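Local structure of cell divisionFtsK/SpoIIIE (Thermomonospora curvata, 4NH0) at residues A[688-693]-A[766-771]. The protein forms the cytoplasmic three-ATPase motor of a type VII (ESX) secretion system, binds the substrate EsxB and is possibly the translocase subunit. Numbering follows the deposited sequence.
Sequences EVQFYC and GDVFLV
Phe769 lies beside the ring of Phe691, both side chains pointing the same way, with CD2 of Phe691 3.6 Å from CB of Phe769. The two ring planes are near parallel, 19° apart, but slid so far that they barely overlap, their centroids 5.2 Å apart. At its edge the Phe769 ring meets CG1 of Val689 through CE1 at 3.8 Å, while the carbonyl O of Gln690 lies in the ring plane at the edge, near CD1. On the sheet face that carries Val689, Phe691 and Phe769, Cys693 sets SG against CB of Val771. On the face of Gln690, Tyr692 and Val768, CG1 of Val768 sits at the edge of the Tyr692 ring, 3.6 Å from CD1, while the hydroxyl of Tyr692 is hydrogen-bonded to Pro898 O. Gln690 bends at chi2 (86°), which brings CD over toward Gly766, just ahead of the neighbouring strand; OE1 then accepts the N-H of Gly766 at 2.8 Å in a nearly straight bond (168°), and NE2 is hydrogen-bonded to Pro686 O. An alanine here would probably leave Gly766 N and Pro686 O without these mates, and so lose the side-chain link between the two strand starts. Between the backbones run five parallel-sheet hydrogen bonds, from Asp767 N to Glu688 O through to Val771 N to Tyr692 O. These are adjacent parallel strands in the P-loop NTPase core of FtsK 2: strand 710-714 flanks 689-694, strand 801-807 flanks 767-772, the phenylalanines pack against Leu680 of helix 669-683, and Tyr692 and Val768 face helix 719-742.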
loop_
_atom_site.group_PDB
_atom_site.type_symbol
_atom_site.label_atom_id
_atom_site.label_comp_id
_atom_site.label_asym_id
_atom_site.label_seq_id
_atom_site.Cartn_x
_atom_site.Cartn_y
_atom_site.Cartn_z
ATOM N N GLU A 688 -13.821 15.912 -3.818
ATOM C CA GLU A 688 -12.460 16.125 -4.293
ATOM C C GLU A 688 -11.803 14.815 -4.707
ATOM O O GLU A 688 -10.982 14.787 -5.621
ATOM C CB GLU A 688 -11.624 16.821 -3.218
ATOM C CG GLU A 688 -12.022 18.267 -2.966
ATOM C CD GLU A 688 -11.260 18.893 -1.816
ATOM O OE1 GLU A 688 -10.928 20.092 -1.905
ATOM O OE2 GLU A 688 -11.000 18.189 -0.818
ATOM N N VAL A 689 -12.164 13.731 -4.026
ATOM C CA VAL A 689 -11.641 12.410 -4.359
ATOM C C VAL A 689 -12.746 11.358 -4.366
ATOM O O VAL A 689 -13.719 11.461 -3.623
ATOM C CB VAL A 689 -10.538 11.965 -3.374
ATOM C CG1 VAL A 689 -9.304 12.841 -3.518
ATOM C CG2 VAL A 689 -11.053 11.991 -1.948
ATOM N N GLN A 690 -12.593 10.352 -5.222
ATOM C CA GLN A 690 -13.519 9.226 -5.262
ATOM C C GLN A 690 -12.749 7.919 -5.403
ATOM O O GLN A 690 -11.715 7.872 -6.064
ATOM C CB GLN A 690 -14.519 9.376 -6.409
ATOM C CG GLN A 690 -15.508 10.517 -6.238
ATOM C CD GLN A 690 -14.970 11.835 -6.748
ATOM O OE1 GLN A 690 -14.273 11.883 -7.758
ATOM N NE2 GLN A 690 -15.289 12.915 -6.048
ATOM N N PHE A 691 -13.255 6.861 -4.779
ATOM C CA PHE A 691 -12.574 5.571 -4.796
ATOM C C PHE A 691 -13.478 4.458 -5.311
ATOM O O PHE A 691 -14.624 4.327 -4.890
ATOM C CB PHE A 691 -12.065 5.218 -3.398
ATOM C CG PHE A 691 -11.118 6.230 -2.826
ATOM C CD1 PHE A 691 -11.592 7.303 -2.090
ATOM C CD2 PHE A 691 -9.754 6.110 -3.022
ATOM C CE1 PHE A 691 -10.722 8.236 -1.563
ATOM C CE2 PHE A 691 -8.881 7.040 -2.498
ATOM C CZ PHE A 691 -9.365 8.104 -1.768
ATOM N N TYR A 692 -12.947 3.658 -6.229
ATOM C CA TYR A 692 -13.673 2.520 -6.774
ATOM C C TYR A 692 -12.780 1.288 -6.726
ATOM O O TYR A 692 -11.754 1.224 -7.403
ATOM C CB TYR A 692 -14.143 2.817 -8.197
ATOM C CG TYR A 692 -15.055 4.019 -8.266
ATOM C CD1 TYR A 692 -14.542 5.296 -8.439
ATOM C CD2 TYR A 692 -16.428 3.879 -8.134
ATOM C CE1 TYR A 692 -15.372 6.398 -8.490
ATOM C CE2 TYR A 692 -17.265 4.974 -8.185
ATOM C CZ TYR A 692 -16.732 6.230 -8.362
ATOM O OH TYR A 692 -17.563 7.322 -8.413
ATOM N N CYS A 693 -13.176 0.312 -5.917
ATOM C CA CYS A 693 -12.277 -0.766 -5.533
ATOM C C CYS A 693 -12.627 -2.122 -6.130
ATOM O O CYS A 693 -13.795 -2.460 -6.312
ATOM C CB CYS A 693 -12.239 -0.884 -4.010
ATOM S SG CYS A 693 -11.979 0.685 -3.159
ATOM N N GLY A 766 -14.069 14.318 -9.139
ATOM C CA GLY A 766 -12.836 15.014 -8.823
ATOM C C GLY A 766 -11.662 14.172 -9.277
ATOM O O GLY A 766 -11.547 13.846 -10.458
ATOM N N ASP A 767 -10.787 13.816 -8.342
ATOM C CA ASP A 767 -9.720 12.865 -8.623
ATOM C C ASP A 767 -10.202 11.454 -8.324
ATOM O O ASP A 767 -10.478 11.116 -7.175
ATOM C CB ASP A 767 -8.470 13.183 -7.804
ATOM C CG ASP A 767 -7.683 14.343 -8.371
ATOM O OD1 ASP A 767 -7.988 15.499 -8.017
ATOM O OD2 ASP A 767 -6.757 14.100 -9.169
ATOM N N VAL A 768 -10.308 10.635 -9.363
ATOM C CA VAL A 768 -10.837 9.286 -9.216
ATOM C C VAL A 768 -9.721 8.268 -9.029
ATOM O O VAL A 768 -8.725 8.286 -9.750
ATOM C CB VAL A 768 -11.691 8.894 -10.429
ATOM C CG1 VAL A 768 -12.346 7.547 -10.204
ATOM C CG2 VAL A 768 -12.743 9.951 -10.680
ATOM N N PHE A 769 -9.892 7.386 -8.050
ATOM C CA PHE A 769 -8.902 6.359 -7.756
ATOM C C PHE A 769 -9.474 4.963 -7.971
ATOM O O PHE A 769 -10.438 4.570 -7.315
ATOM C CB PHE A 769 -8.395 6.502 -6.321
ATOM C CG PHE A 769 -7.633 7.769 -6.069
ATOM C CD1 PHE A 769 -8.296 8.937 -5.735
ATOM C CD2 PHE A 769 -6.255 7.792 -6.157
ATOM C CE1 PHE A 769 -7.595 10.104 -5.505
ATOM C CE2 PHE A 769 -5.550 8.956 -5.927
ATOM C CZ PHE A 769 -6.222 10.113 -5.600
ATOM N N LEU A 770 -8.878 4.222 -8.898
ATOM C CA LEU A 770 -9.272 2.842 -9.149
ATOM C C LEU A 770 -8.355 1.889 -8.396
ATOM O O LEU A 770 -7.171 1.775 -8.710
ATOM C CB LEU A 770 -9.245 2.536 -10.646
ATOM C CG LEU A 770 -9.573 1.100 -11.051
ATOM C CD1 LEU A 770 -10.997 0.749 -10.664
ATOM C CD2 LEU A 770 -9.358 0.902 -12.540
ATOM N N VAL A 771 -8.904 1.206 -7.396
ATOM C CA VAL A 771 -8.107 0.343 -6.536
ATOM C C VAL A 771 -8.294 -1.134 -6.861
ATOM O O VAL A 771 -9.418 -1.632 -6.915
ATOM C CB VAL A 771 -8.449 0.570 -5.054
ATOM C CG1 VAL A 771 -7.512 -0.230 -4.167
ATOM C CG2 VAL A 771 -8.369 2.047 -4.713
#